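O-succinylhomoserine sulfhydrylase (Mycobacterium tuberculosis, PDB 3NDN) probably catalyses, as a pyridoxal phosphate-dependent homotetramer, the formation of L-homocysteine from O-succinyl-L-homoserine and hydrogen sulfide in methionine biosynthesis. Local coordinates at residues 107-110 with 111-115; 139-143 with 144-148; 161-164 with 165-169; 204-208 with 209-213; 72-75 with 76-80. One frame throughout, in Å; residues are numbered along the deposited sequence.

Contact 1 (107-110 with 111-115); sequences AAVF and TSLGA
The ring of F110 is the flat side chain of this helical turn, and what it meets across the contact is the backbone N of T111, which approaches obliquely, 3.6 Å from CG. Beyond the two segments the ring has L141 and W144 beside it. A chi1 of 172°, which puts CG opposite the backbone N, throws the ring off the flank of the helix, at about a right angle to the side chain of T111.

Four successive backbone bonds hold the turn together. T111 N bonds to A107 O, S112 N to A108 O and L113 N to V109 O, and the last and shortest joins G114 N to F110 O at 2.8 Å. Two hydroxyls fold back on the same row of carbonyls. T111 OG1 lies 3.1 Å from A107 O, already the acceptor of the T111 amide. S112 has chi1 67°, which turns OG back along the helix until it is 3.0 Å from A108 O and equally 3.0 Å from V109 O. Both hydroxyls are buried, and these close carbonyls give each one polar company. On another flank V109 and L113 run side by side, pointing the same way, with V109 CG1 4.1 Å from L113 CD1.

Helix 105-114 has neighbours on several flanks. V109, F110 and L113 face helix 131-143, T111 leans on L254 and M255 of helix 244-258, and A108, T111 and S112 pack on I240 of strand 238-242, while F110 also touches T258 of the second subunit.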
loop_
_atom_site.group_PDB
_atom_site.type_symbol
_atom_site.label_atom_id
_atom_site.label_comp_id
_atom_site.label_asym_id
_atom_site.label_seq_id
_atom_site.Cartn_x
_atom_site.Cartn_y
_atom_site.Cartn_z
ATOM N N ALA A 107 -8.520 20.412 -6.805
ATOM C CA ALA A 107 -9.778 19.764 -7.197
ATOM C C ALA A 107 -10.946 20.219 -6.314
ATOM O O ALA A 107 -12.038 20.463 -6.836
ATOM C CB ALA A 107 -9.643 18.261 -7.189
ATOM N N ALA A 108 -10.715 20.360 -4.994
ATOM C CA ALA A 108 -11.737 20.915 -4.091
ATOM C C ALA A 108 -12.088 22.375 -4.431
ATOM O O ALA A 108 -13.259 22.722 -4.472
ATOM C CB ALA A 108 -11.321 20.786 -2.599
ATOM N N VAL A 109 -11.069 23.211 -4.657
ATOM C CA VAL A 109 -11.270 24.612 -5.025
ATOM C C VAL A 109 -12.063 24.779 -6.335
ATOM O O VAL A 109 -13.063 25.518 -6.370
ATOM C CB VAL A 109 -9.913 25.390 -5.122
ATOM C CG1 VAL A 109 -10.136 26.817 -5.629
ATOM C CG2 VAL A 109 -9.205 25.393 -3.781
ATOM N N PHE A 110 -11.630 24.088 -7.401
ATOM C CA PHE A 110 -12.290 24.215 -8.708
ATOM C C PHE A 110 -13.728 23.668 -8.680
ATOM O O PHE A 110 -14.664 24.333 -9.154
ATOM C CB PHE A 110 -11.473 23.571 -9.864
ATOM C CG PHE A 110 -12.231 23.528 -11.161
ATOM C CD1 PHE A 110 -12.369 24.683 -11.944
ATOM C CD2 PHE A 110 -12.889 22.361 -11.557
ATOM C CE1 PHE A 110 -13.115 24.671 -13.120
ATOM C CE2 PHE A 110 -13.634 22.325 -12.730
ATOM C CZ PHE A 110 -13.758 23.483 -13.522
ATOM N N THR A 111 -13.909 22.475 -8.115
ATOM C CA THR A 111 -15.236 21.850 -8.075
ATOM C C THR A 111 -16.226 22.623 -7.175
ATOM O O THR A 111 -17.403 22.748 -7.524
ATOM C CB THR A 111 -15.159 20.335 -7.723
ATOM O OG1 THR A 111 -14.365 19.664 -8.716
ATOM C CG2 THR A 111 -16.534 19.689 -7.677
ATOM N N SER A 112 -15.743 23.180 -6.065
ATOM C CA SER A 112 -16.632 23.919 -5.143
ATOM C C SER A 112 -17.155 25.201 -5.817
ATOM O O SER A 112 -18.363 25.498 -5.754
ATOM C CB SER A 112 -15.950 24.227 -3.811
ATOM O OG SER A 112 -14.878 25.154 -3.952
ATOM N N LEU A 113 -16.239 25.931 -6.462
ATOM C CA LEU A 113 -16.575 27.143 -7.211
ATOM C C LEU A 113 -17.397 26.861 -8.467
ATOM O O LEU A 113 -18.353 27.600 -8.764
ATOM C CB LEU A 113 -15.314 27.941 -7.562
ATOM C CG LEU A 113 -14.573 28.585 -6.395
ATOM C CD1 LEU A 113 -13.226 29.146 -6.855
ATOM C CD2 LEU A 113 -15.417 29.689 -5.723
ATOM N N GLY A 114 -17.037 25.802 -9.198
ATOM C CA GLY A 114 -17.779 25.386 -10.388
ATOM C C GLY A 114 -19.207 24.971 -10.062
ATOM O O GLY A 114 -20.120 25.152 -10.871
ATOM N N ALA A 115 -19.403 24.426 -8.863
ATOM C CA ALA A 115 -20.726 24.051 -8.375
ATOM C C ALA A 115 -21.660 25.259 -8.198
ATOM O O ALA A 115 -22.880 25.103 -8.235
ATOM C CB ALA A 115 -20.583 23.332 -7.034
#

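Contact 2 (139-143 with 144-148); sequences EILPR and WGVQT
A Schellman motif brings helix 131-143 to its close here: V146 N reaches back to L141 O (3.2 Å) and, inside that bond, G145 N meets P142 O at 3.0 Å. G145 is the C-prime residue, with a positive phi of 94° that swings the chain out of the helical path. Both donors stand above the plane of the carbonyl they use. L141 O also takes a weak bond from W144 N, and a water donating to V146 O (2.7 Å) makes a weak second link to P142 O.

The apolar contact that goes with this motif is L141 CB against V146 CB, 4.0 Å apart. Next to it, I140 and W144 lie side by side and point the same way; I140 CG2 is anti to the backbone N (chi1 -64° for CG1), which carries it to W144 CZ3 at 3.7 Å. R143 stretches out until NH1 is 3.9 Å from W144 NE1, its guanidinium turned 54° from the indole. The polar ends of both bond across the subunit boundary, R143 NH1 to G114 O of the second subunit and W144 NE1 to L117 O of the second subunit. P142 CG brushes T148 OG1, which is hydrogen-bonded to C137 O.

The Schellman turn forms the helix-to-strand end of the beta-alpha-beta unit of strand 122-126, helix 131-143 and strand 147-151.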
loop_
_atom_site.group_PDB
_atom_site.type_symbol
_atom_site.label_atom_id
_atom_site.label_comp_id
_atom_site.label_asym_id
_atom_site.label_seq_id
_atom_site.Cartn_x
_atom_site.Cartn_y
_atom_site.Cartn_z
ATOM N N GLU A 139 -8.612 33.110 -15.082
ATOM C CA GLU A 139 -8.502 32.591 -16.455
ATOM C C GLU A 139 -9.423 31.418 -16.807
ATOM O O GLU A 139 -10.101 31.451 -17.843
ATOM C CB GLU A 139 -7.054 32.211 -16.785
ATOM C CG GLU A 139 -6.043 33.370 -16.703
ATOM C CD GLU A 139 -4.603 32.908 -16.905
ATOM O OE1 GLU A 139 -4.384 31.894 -17.596
ATOM O OE2 GLU A 139 -3.678 33.563 -16.378
ATOM N N ILE A 140 -9.426 30.371 -15.977
ATOM C CA ILE A 140 -10.162 29.143 -16.315
ATOM C C ILE A 140 -11.685 29.322 -16.259
ATOM O O ILE A 140 -12.385 28.937 -17.196
ATOM C CB ILE A 140 -9.682 27.917 -15.475
ATOM C CG1 ILE A 140 -8.215 27.598 -15.806
ATOM C CG2 ILE A 140 -10.589 26.688 -15.728
ATOM C CD1 ILE A 140 -7.563 26.499 -14.923
ATOM N N LEU A 141 -12.202 29.901 -15.179
ATOM C CA LEU A 141 -13.641 30.115 -15.079
ATOM C C LEU A 141 -14.195 31.215 -16.039
ATOM O O LEU A 141 -15.260 31.024 -16.629
ATOM C CB LEU A 141 -14.082 30.328 -13.616
ATOM C CG LEU A 141 -14.093 29.053 -12.754
ATOM C CD1 LEU A 141 -14.298 29.367 -11.270
ATOM C CD2 LEU A 141 -15.145 28.050 -13.243
ATOM N N PRO A 142 -13.482 32.350 -16.195
ATOM C CA PRO A 142 -13.948 33.320 -17.210
ATOM C C PRO A 142 -13.957 32.792 -18.663
ATOM O O PRO A 142 -14.777 33.248 -19.468
ATOM C CB PRO A 142 -12.975 34.495 -17.039
ATOM C CG PRO A 142 -12.596 34.432 -15.553
ATOM C CD PRO A 142 -12.419 32.929 -15.352
ATOM N N ARG A 143 -13.091 31.828 -18.993
ATOM C CA ARG A 143 -13.112 31.191 -20.334
ATOM C C ARG A 143 -14.442 30.443 -20.556
ATOM O O ARG A 143 -14.908 30.291 -21.692
ATOM C CB ARG A 143 -11.894 30.258 -20.537
ATOM C CG ARG A 143 -11.841 29.502 -21.883
ATOM C CD ARG A 143 -10.524 28.719 -22.025
ATOM N NE ARG A 143 -10.490 27.763 -23.140
ATOM C CZ ARG A 143 -10.792 26.466 -23.035
ATOM N NH1 ARG A 143 -11.200 25.961 -21.872
ATOM N NH2 ARG A 143 -10.703 25.668 -24.102
ATOM N N TRP A 144 -15.056 30.018 -19.454
ATOM C CA TRP A 144 -16.353 29.339 -19.468
ATOM C C TRP A 144 -17.528 30.278 -19.073
ATOM O O TRP A 144 -18.601 29.815 -18.649
ATOM C CB TRP A 144 -16.303 28.061 -18.597
ATOM C CG TRP A 144 -15.580 26.884 -19.268
ATOM C CD1 TRP A 144 -15.638 26.530 -20.600
ATOM C CD2 TRP A 144 -14.725 25.908 -18.635
ATOM N NE1 TRP A 144 -14.864 25.399 -20.828
ATOM C CE2 TRP A 144 -14.295 25.003 -19.645
ATOM C CE3 TRP A 144 -14.271 25.717 -17.318
ATOM C CZ2 TRP A 144 -13.426 23.926 -19.377
ATOM C CZ3 TRP A 144 -13.412 24.647 -17.053
ATOM C CH2 TRP A 144 -13.001 23.764 -18.076
ATOM N N GLY A 145 -17.315 31.593 -19.213
ATOM C CA GLY A 145 -18.408 32.583 -19.107
ATOM C C GLY A 145 -18.668 33.241 -17.760
ATOM O O GLY A 145 -19.594 34.066 -17.631
ATOM N N VAL A 146 -17.864 32.896 -16.754
ATOM C CA VAL A 146 -18.015 33.468 -15.413
ATOM C C VAL A 146 -17.481 34.916 -15.342
ATOM O O VAL A 146 -16.430 35.218 -15.923
ATOM C CB VAL A 146 -17.318 32.555 -14.350
ATOM C CG1 VAL A 146 -17.282 33.218 -12.976
ATOM C CG2 VAL A 146 -18.012 31.195 -14.287
ATOM N N GLN A 147 -18.221 35.803 -14.664
ATOM C CA GLN A 147 -17.747 37.169 -14.386
ATOM C C GLN A 147 -17.010 37.218 -13.041
ATOM O O GLN A 147 -17.613 36.962 -11.991
ATOM C CB GLN A 147 -18.913 38.182 -14.331
ATOM C CG GLN A 147 -19.964 38.113 -15.451
ATOM C CD GLN A 147 -21.061 39.181 -15.286
ATOM O OE1 GLN A 147 -22.256 38.868 -15.202
ATOM N NE2 GLN A 147 -20.648 40.442 -15.209
ATOM N N THR A 148 -15.725 37.572 -13.071
ATOM C CA THR A 148 -14.893 37.652 -11.867
ATOM C C THR A 148 -14.405 39.084 -11.616
ATOM O O THR A 148 -13.861 39.728 -12.518
ATOM C CB THR A 148 -13.674 36.685 -11.965
ATOM O OG1 THR A 148 -14.145 35.342 -12.171
ATOM C CG2 THR A 148 -12.807 36.740 -10.713
HETATM O O HOH W 1 -16.151 36.122 -18.494
#

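Contact 3 (161-164 with 165-169); sequences RALS and VPTQA
L163 and T167 meet at about a right angle, the leucine sending one methyl across the branched end of the threonine. L163 CD2 lies 3.9 Å from T167 OG1 and 4.0 Å from T167 CG2, so it straddles both branches. The threonine hydroxyl is already engaged: OG1 donates to V165 O at 3.0 Å and also bonds R122 NH1, a guanidinium that reaches A162 O as well. R122 therefore ties the helix end to the loop that leaves it.

S164 and V165 form the exposed corner. V165 CG1, anti to its carbonyl carbon (chi1 -63°), rests 3.5 Å from S164 O. The hydroxyl of S164 is used within its own segment: OG donates to R161 O at 3.0 Å, satisfying a carbonyl of the last helical turn. V165 N is buried and has no partner in the model.

On the buried side A162, L163 and T167 all pack on V124 of strand 122-126. This is the helix-to-strand half of a beta-alpha-beta crossover: helix 156-162 passes strand 122-126 and hands the chain on to parallel strand 169-173 of the large sheet.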
loop_
_atom_site.group_PDB
_atom_site.type_symbol
_atom_site.label_atom_id
_atom_site.label_comp_id
_atom_site.label_asym_id
_atom_site.label_seq_id
_atom_site.Cartn_x
_atom_site.Cartn_y
_atom_site.Cartn_z
ATOM N N ARG A 161 -18.119 47.913 -2.074
ATOM C CA ARG A 161 -18.382 48.365 -3.454
ATOM C C ARG A 161 -18.612 47.221 -4.451
ATOM O O ARG A 161 -19.523 47.291 -5.272
ATOM C CB ARG A 161 -17.289 49.324 -3.952
ATOM C CG ARG A 161 -17.281 50.672 -3.209
ATOM C CD ARG A 161 -16.386 51.722 -3.880
ATOM N NE ARG A 161 -14.954 51.393 -3.817
ATOM C CZ ARG A 161 -14.138 51.703 -2.807
ATOM N NH1 ARG A 161 -14.592 52.349 -1.738
ATOM N NH2 ARG A 161 -12.859 51.359 -2.860
ATOM N N ALA A 162 -17.792 46.175 -4.378
ATOM C CA ALA A 162 -17.952 45.007 -5.260
ATOM C C ALA A 162 -19.233 44.226 -4.987
ATOM O O ALA A 162 -19.800 43.634 -5.908
ATOM C CB ALA A 162 -16.740 44.083 -5.163
ATOM N N LEU A 163 -19.680 44.224 -3.731
ATOM C CA LEU A 163 -20.882 43.483 -3.325
ATOM C C LEU A 163 -22.168 44.346 -3.243
ATOM O O LEU A 163 -23.091 44.040 -2.481
ATOM C CB LEU A 163 -20.634 42.729 -1.997
ATOM C CG LEU A 163 -19.631 41.551 -2.002
ATOM C CD1 LEU A 163 -19.292 41.099 -0.578
ATOM C CD2 LEU A 163 -20.112 40.358 -2.849
ATOM N N SER A 164 -22.234 45.410 -4.037
ATOM C CA SER A 164 -23.421 46.273 -4.036
ATOM C C SER A 164 -24.442 45.874 -5.120
ATOM O O SER A 164 -25.474 46.529 -5.283
ATOM C CB SER A 164 -23.027 47.744 -4.151
ATOM O OG SER A 164 -22.453 48.000 -5.416
ATOM N N VAL A 165 -24.146 44.802 -5.853
ATOM C CA VAL A 165 -25.086 44.195 -6.813
ATOM C C VAL A 165 -25.178 42.678 -6.549
ATOM O O VAL A 165 -24.259 42.123 -5.947
ATOM C CB VAL A 165 -24.678 44.464 -8.298
ATOM C CG1 VAL A 165 -24.704 45.965 -8.625
ATOM C CG2 VAL A 165 -23.315 43.848 -8.628
ATOM N N PRO A 166 -26.280 42.009 -6.982
ATOM C CA PRO A 166 -26.417 40.552 -6.764
ATOM C C PRO A 166 -25.206 39.744 -7.231
ATOM O O PRO A 166 -24.680 39.983 -8.325
ATOM C CB PRO A 166 -27.660 40.178 -7.577
ATOM C CG PRO A 166 -28.493 41.454 -7.573
ATOM C CD PRO A 166 -27.496 42.592 -7.591
ATOM N N THR A 167 -24.792 38.795 -6.389
ATOM C CA THR A 167 -23.555 38.018 -6.559
ATOM C C THR A 167 -23.829 36.542 -6.185
ATOM O O THR A 167 -24.684 36.266 -5.326
ATOM C CB THR A 167 -22.416 38.654 -5.694
ATOM O OG1 THR A 167 -22.200 40.012 -6.122
ATOM C CG2 THR A 167 -21.092 37.876 -5.776
ATOM N N GLN A 168 -23.134 35.605 -6.845
ATOM C CA GLN A 168 -23.309 34.163 -6.585
ATOM C C GLN A 168 -22.285 33.563 -5.597
ATOM O O GLN A 168 -22.652 32.743 -4.748
ATOM C CB GLN A 168 -23.311 33.357 -7.898
ATOM C CG GLN A 168 -24.657 33.322 -8.629
ATOM C CD GLN A 168 -24.997 34.654 -9.294
ATOM O OE1 GLN A 168 -24.163 35.245 -9.990
ATOM N NE2 GLN A 168 -26.216 35.137 -9.068
ATOM N N ALA A 169 -21.020 33.975 -5.704
ATOM C CA ALA A 169 -19.951 33.427 -4.850
ATOM C C ALA A 169 -18.915 34.463 -4.417
ATOM O O ALA A 169 -18.670 35.435 -5.126
ATOM C CB ALA A 169 -19.264 32.229 -5.531
#

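Contact 4 (204-208 with 209-213); sequences VFATP and LLQQG
This is a tight local turn, the start of the short, weakly bonded helix 207-210 that follows strand 198-202, and T207 takes hold of the residues after it. T207 OG1 accepts L209 N at 3.2 Å, an ST turn, with the N-H pointing fairly straight at it (150°). The same hydroxyl donates to A206 O at 2.6 Å, in the carbonyl plane and on a lone pair, so OG1 makes two bonds, one as acceptor and one as donor. A chi1 of 86° sets it between its own N and carbonyl carbon, where both partners come within range. The main-chain T207 O meanwhile takes L210 N at 3.2 Å, from above its plane, and a weak bond from Q211 N.

Side chains fill in around these bonds. A206 CB abuts Q211 CB at 3.7 Å, while the amide of Q211 is held by its NE2 on N203 OD1 and T174 O. L210 CB covers A206 O at 3.4 Å, Q212 CG lies 3.5 Å from P208 O, and L209 CD1 leans loosely on the P208 ring at CG (4.3 Å).

L209 also packs on L277 and V281 of helix 277-296, and T207 touches V281 and H228, the neighbour of K227, the lysine that carries pyridoxal phosphate. The short helix links parallel strands 198-202 and 220-224 of the large sheet, a beta-alpha-beta connection in the PLP-dependent aminotransferase-type fold.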
loop_
_atom_site.group_PDB
_atom_site.type_symbol
_atom_site.label_atom_id
_atom_site.label_comp_id
_atom_site.label_asym_id
_atom_site.label_seq_id
_atom_site.Cartn_x
_atom_site.Cartn_y
_atom_site.Cartn_z
ATOM N N VAL A 204 -6.470 26.367 4.505
ATOM C CA VAL A 204 -5.264 25.506 4.507
ATOM C C VAL A 204 -4.142 25.988 5.454
ATOM O O VAL A 204 -3.574 25.184 6.199
ATOM C CB VAL A 204 -4.725 25.262 3.063
ATOM C CG1 VAL A 204 -3.495 24.356 3.083
ATOM C CG2 VAL A 204 -5.815 24.623 2.191
ATOM N N PHE A 205 -3.834 27.289 5.416
ATOM C CA PHE A 205 -2.834 27.926 6.293
ATOM C C PHE A 205 -3.093 27.687 7.794
ATOM O O PHE A 205 -2.178 27.323 8.545
ATOM C CB PHE A 205 -2.815 29.433 5.989
ATOM C CG PHE A 205 -1.585 30.170 6.491
ATOM C CD1 PHE A 205 -0.519 30.439 5.628
ATOM C CD2 PHE A 205 -1.514 30.628 7.807
ATOM C CE1 PHE A 205 0.605 31.140 6.068
ATOM C CE2 PHE A 205 -0.386 31.341 8.265
ATOM C CZ PHE A 205 0.674 31.592 7.387
ATOM N N ALA A 206 -4.342 27.861 8.223
ATOM C CA ALA A 206 -4.700 27.787 9.646
ATOM C C ALA A 206 -4.996 26.387 10.221
ATOM O O ALA A 206 -4.736 26.141 11.406
ATOM C CB ALA A 206 -5.877 28.725 9.923
ATOM N N THR A 207 -5.538 25.491 9.389
ATOM C CA THR A 207 -6.099 24.188 9.811
ATOM C C THR A 207 -7.373 24.370 10.664
ATOM O O THR A 207 -7.576 25.440 11.254
ATOM C CB THR A 207 -5.082 23.289 10.606
ATOM O OG1 THR A 207 -5.124 23.628 12.003
ATOM C CG2 THR A 207 -3.643 23.440 10.078
ATOM N N PRO A 208 -8.227 23.323 10.749
ATOM C CA PRO A 208 -9.440 23.387 11.594
ATOM C C PRO A 208 -9.161 23.515 13.093
ATOM O O PRO A 208 -10.081 23.763 13.896
ATOM C CB PRO A 208 -10.171 22.062 11.297
ATOM C CG PRO A 208 -9.214 21.212 10.546
ATOM C CD PRO A 208 -8.201 22.116 9.900
ATOM N N LEU A 209 -7.902 23.375 13.478
ATOM C CA LEU A 209 -7.572 23.462 14.881
ATOM C C LEU A 209 -7.391 24.916 15.345
ATOM O O LEU A 209 -7.581 25.212 16.529
ATOM C CB LEU A 209 -6.346 22.610 15.195
ATOM C CG LEU A 209 -6.575 21.111 15.439
ATOM C CD1 LEU A 209 -7.377 20.418 14.340
ATOM C CD2 LEU A 209 -5.248 20.437 15.617
ATOM N N LEU A 210 -7.022 25.811 14.427
ATOM C CA LEU A 210 -6.700 27.200 14.822
ATOM C C LEU A 210 -7.697 28.282 14.371
ATOM O O LEU A 210 -7.655 29.400 14.881
ATOM C CB LEU A 210 -5.275 27.577 14.408
ATOM C CG LEU A 210 -4.118 26.670 14.845
ATOM C CD1 LEU A 210 -2.806 27.248 14.364
ATOM C CD2 LEU A 210 -4.099 26.451 16.376
ATOM N N GLN A 211 -8.576 27.950 13.429
ATOM C CA GLN A 211 -9.558 28.901 12.863
ATOM C C GLN A 211 -10.798 28.132 12.383
ATOM O O GLN A 211 -10.676 27.198 11.576
ATOM C CB GLN A 211 -8.934 29.682 11.697
ATOM C CG GLN A 211 -9.839 30.749 11.065
ATOM C CD GLN A 211 -9.077 31.679 10.143
ATOM O OE1 GLN A 211 -8.794 32.822 10.496
ATOM N NE2 GLN A 211 -8.741 31.197 8.948
ATOM N N GLN A 212 -11.979 28.517 12.872
ATOM C CA GLN A 212 -13.229 27.803 12.533
ATOM C C GLN A 212 -14.308 28.681 11.872
ATOM O O GLN A 212 -14.924 29.541 12.516
ATOM C CB GLN A 212 -13.771 27.060 13.765
ATOM C CG GLN A 212 -12.936 25.822 14.093
ATOM C CD GLN A 212 -13.546 24.943 15.153
ATOM O OE1 GLN A 212 -13.600 25.321 16.328
ATOM N NE2 GLN A 212 -13.995 23.740 14.751
ATOM N N GLY A 213 -14.521 28.458 10.575
ATOM C CA GLY A 213 -15.392 29.327 9.780
ATOM C C GLY A 213 -16.898 29.167 9.932
ATOM O O GLY A 213 -17.639 30.143 9.786
#

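Contact 5 (72-75 with 76-80); sequences HYVY and SRYGN
Y75 puts CE1 over one face of the R77 guanidinium, 3.3 Å above its plane and toward its margin, where it lies 3.4 Å from R77 NH1. The two planes are 50° apart, so this is a tilted overlap and not a flat stack. R77 bends at chi3 (-47°), which brings its end back alongside the tyrosine; R77 CB also sits 3.7 Å from Y75 CD1.

The backbone folds round Y75 O. It accepts Y78 N and G79 N, each at 3.2 Å, the first donor standing above the carbonyl plane and the second nearer to it. The Y78 ring is tucked under the same oxygen, which lies 4.0 Å above one of its faces, over the centre. V74 CG1 reaches Y78 OH at 3.5 Å. On the far limb Y73 CE1 comes to N80 N, also 3.5 Å, and a water accepts from V74 N and donates to G79 O. N80 ND2 gives a hydrogen to S76 OG, with that oxygen in the amide plane; ND2 also bonds Y49 O and S76 OG bonds T51 O, while N80 OD1 caps V83 N at the start of helix 81-94.

From this loop Y75 OH and R77 NE both hydrogen-bond the pyridoxal phosphate-lysine side chain of the second subunit. As in other trans-sulfuration enzymes, where a tyrosine and an arginine from the partner chain bind the cofactor phosphate, the chemistry implies an active site completed by two subunits.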
loop_
_atom_site.group_PDB
_atom_site.type_symbol
_atom_site.label_atom_id
_atom_site.label_comp_id
_atom_site.label_asym_id
_atom_site.label_seq_id
_atom_site.Cartn_x
_atom_site.Cartn_y
_atom_site.Cartn_z
ATOM N N HIS A 72 -26.842 0.866 -0.348
ATOM C CA HIS A 72 -25.827 -0.053 -0.905
ATOM C C HIS A 72 -24.838 0.716 -1.797
ATOM O O HIS A 72 -25.241 1.604 -2.560
ATOM C CB HIS A 72 -26.566 -1.116 -1.741
ATOM C CG HIS A 72 -25.784 -2.369 -2.015
ATOM N ND1 HIS A 72 -24.611 -2.378 -2.740
ATOM C CD2 HIS A 72 -26.057 -3.669 -1.729
ATOM C CE1 HIS A 72 -24.172 -3.622 -2.850
ATOM N NE2 HIS A 72 -25.034 -4.425 -2.247
ATOM N N TYR A 73 -23.548 0.393 -1.707
ATOM C CA TYR A 73 -22.550 1.065 -2.551
ATOM C C TYR A 73 -22.692 0.642 -4.019
ATOM O O TYR A 73 -23.177 -0.465 -4.296
ATOM C CB TYR A 73 -21.127 0.818 -2.027
ATOM C CG TYR A 73 -20.783 1.658 -0.810
ATOM C CD1 TYR A 73 -20.301 2.967 -0.957
ATOM C CD2 TYR A 73 -20.944 1.144 0.499
ATOM C CE1 TYR A 73 -19.991 3.751 0.154
ATOM C CE2 TYR A 73 -20.633 1.928 1.628
ATOM C CZ TYR A 73 -20.150 3.222 1.447
ATOM O OH TYR A 73 -19.836 4.023 2.526
ATOM N N VAL A 74 -22.275 1.506 -4.954
ATOM C CA VAL A 74 -22.486 1.241 -6.405
ATOM C C VAL A 74 -21.206 1.318 -7.248
ATOM O O VAL A 74 -20.945 0.433 -8.062
ATOM C CB VAL A 74 -23.587 2.187 -7.017
ATOM C CG1 VAL A 74 -23.676 2.048 -8.535
ATOM C CG2 VAL A 74 -24.941 1.910 -6.385
ATOM N N TYR A 75 -20.410 2.372 -7.068
ATOM C CA TYR A 75 -19.183 2.540 -7.842
ATOM C C TYR A 75 -18.280 3.545 -7.135
ATOM O O TYR A 75 -18.745 4.605 -6.700
ATOM C CB TYR A 75 -19.498 3.030 -9.270
ATOM C CG TYR A 75 -18.347 2.899 -10.259
ATOM C CD1 TYR A 75 -17.700 4.034 -10.762
ATOM C CD2 TYR A 75 -17.917 1.642 -10.703
ATOM C CE1 TYR A 75 -16.636 3.927 -11.688
ATOM C CE2 TYR A 75 -16.856 1.516 -11.631
ATOM C CZ TYR A 75 -16.220 2.660 -12.111
ATOM O OH TYR A 75 -15.184 2.542 -13.017
ATOM N N SER A 76 -17.000 3.205 -7.032
ATOM C CA SER A 76 -16.038 3.977 -6.236
ATOM C C SER A 76 -15.705 5.390 -6.709
ATOM O O SER A 76 -15.205 6.195 -5.903
ATOM C CB SER A 76 -14.757 3.166 -5.989
ATOM O OG SER A 76 -14.996 2.130 -5.047
ATOM N N ARG A 77 -15.978 5.720 -7.982
ATOM C CA ARG A 77 -15.799 7.102 -8.435
ATOM C C ARG A 77 -16.600 8.082 -7.576
ATOM O O ARG A 77 -16.156 9.217 -7.365
ATOM C CB ARG A 77 -16.149 7.309 -9.930
ATOM C CG ARG A 77 -15.398 8.491 -10.581
ATOM C CD ARG A 77 -15.951 8.925 -11.969
ATOM N NE ARG A 77 -16.182 7.797 -12.881
ATOM C CZ ARG A 77 -17.385 7.313 -13.187
ATOM N NH1 ARG A 77 -17.490 6.279 -14.022
ATOM N NH2 ARG A 77 -18.482 7.866 -12.673
ATOM N N TYR A 78 -17.754 7.668 -7.067
ATOM C CA TYR A 78 -18.516 8.581 -6.204
ATOM C C TYR A 78 -18.952 8.084 -4.825
ATOM O O TYR A 78 -19.623 8.815 -4.104
ATOM C CB TYR A 78 -19.711 9.171 -6.936
ATOM C CG TYR A 78 -20.586 8.144 -7.603
ATOM C CD1 TYR A 78 -20.371 7.787 -8.939
ATOM C CD2 TYR A 78 -21.648 7.555 -6.926
ATOM C CE1 TYR A 78 -21.177 6.865 -9.567
ATOM C CE2 TYR A 78 -22.472 6.619 -7.561
ATOM C CZ TYR A 78 -22.224 6.286 -8.879
ATOM O OH TYR A 78 -23.012 5.357 -9.531
ATOM N N GLY A 79 -18.566 6.873 -4.455
ATOM C CA GLY A 79 -18.756 6.398 -3.069
ATOM C C GLY A 79 -17.985 5.115 -2.802
ATOM O O GLY A 79 -18.053 4.182 -3.601
ATOM N N ASN A 80 -17.278 5.068 -1.671
ATOM C CA ASN A 80 -16.453 3.912 -1.244
ATOM C C ASN A 80 -16.414 3.856 0.310
ATOM O O ASN A 80 -16.330 4.906 0.961
ATOM C CB ASN A 80 -15.042 4.038 -1.860
ATOM C CG ASN A 80 -14.028 3.028 -1.279
ATOM O OD1 ASN A 80 -13.525 3.213 -0.172
ATOM N ND2 ASN A 80 -13.707 1.972 -2.055
HETATM O O HOH W 2 -20.987 3.948 -4.542
#

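Overall arrangement
From the N terminus the chain meets contact 5 first, in the loop between helices 59-66 and 81-94. Contact 1 follows within helix 105-114, then contact 2 turns helix 131-143 into strand 147-151, contact 3 leads from helix 156-162 to strand 169-173, and contact 4 bends the chain after strand 198-202. All are local contacts in series; none nests in or crosses another. Contacts 1 and 2 touch, F110 and L113 packing on residues of 139-148, whereas contacts 4 and 5 stay apart, centres about 30 Å from each other. Contacts 1, 2 and 5 also meet the second subunit, and H72 of contact 5 meets the third.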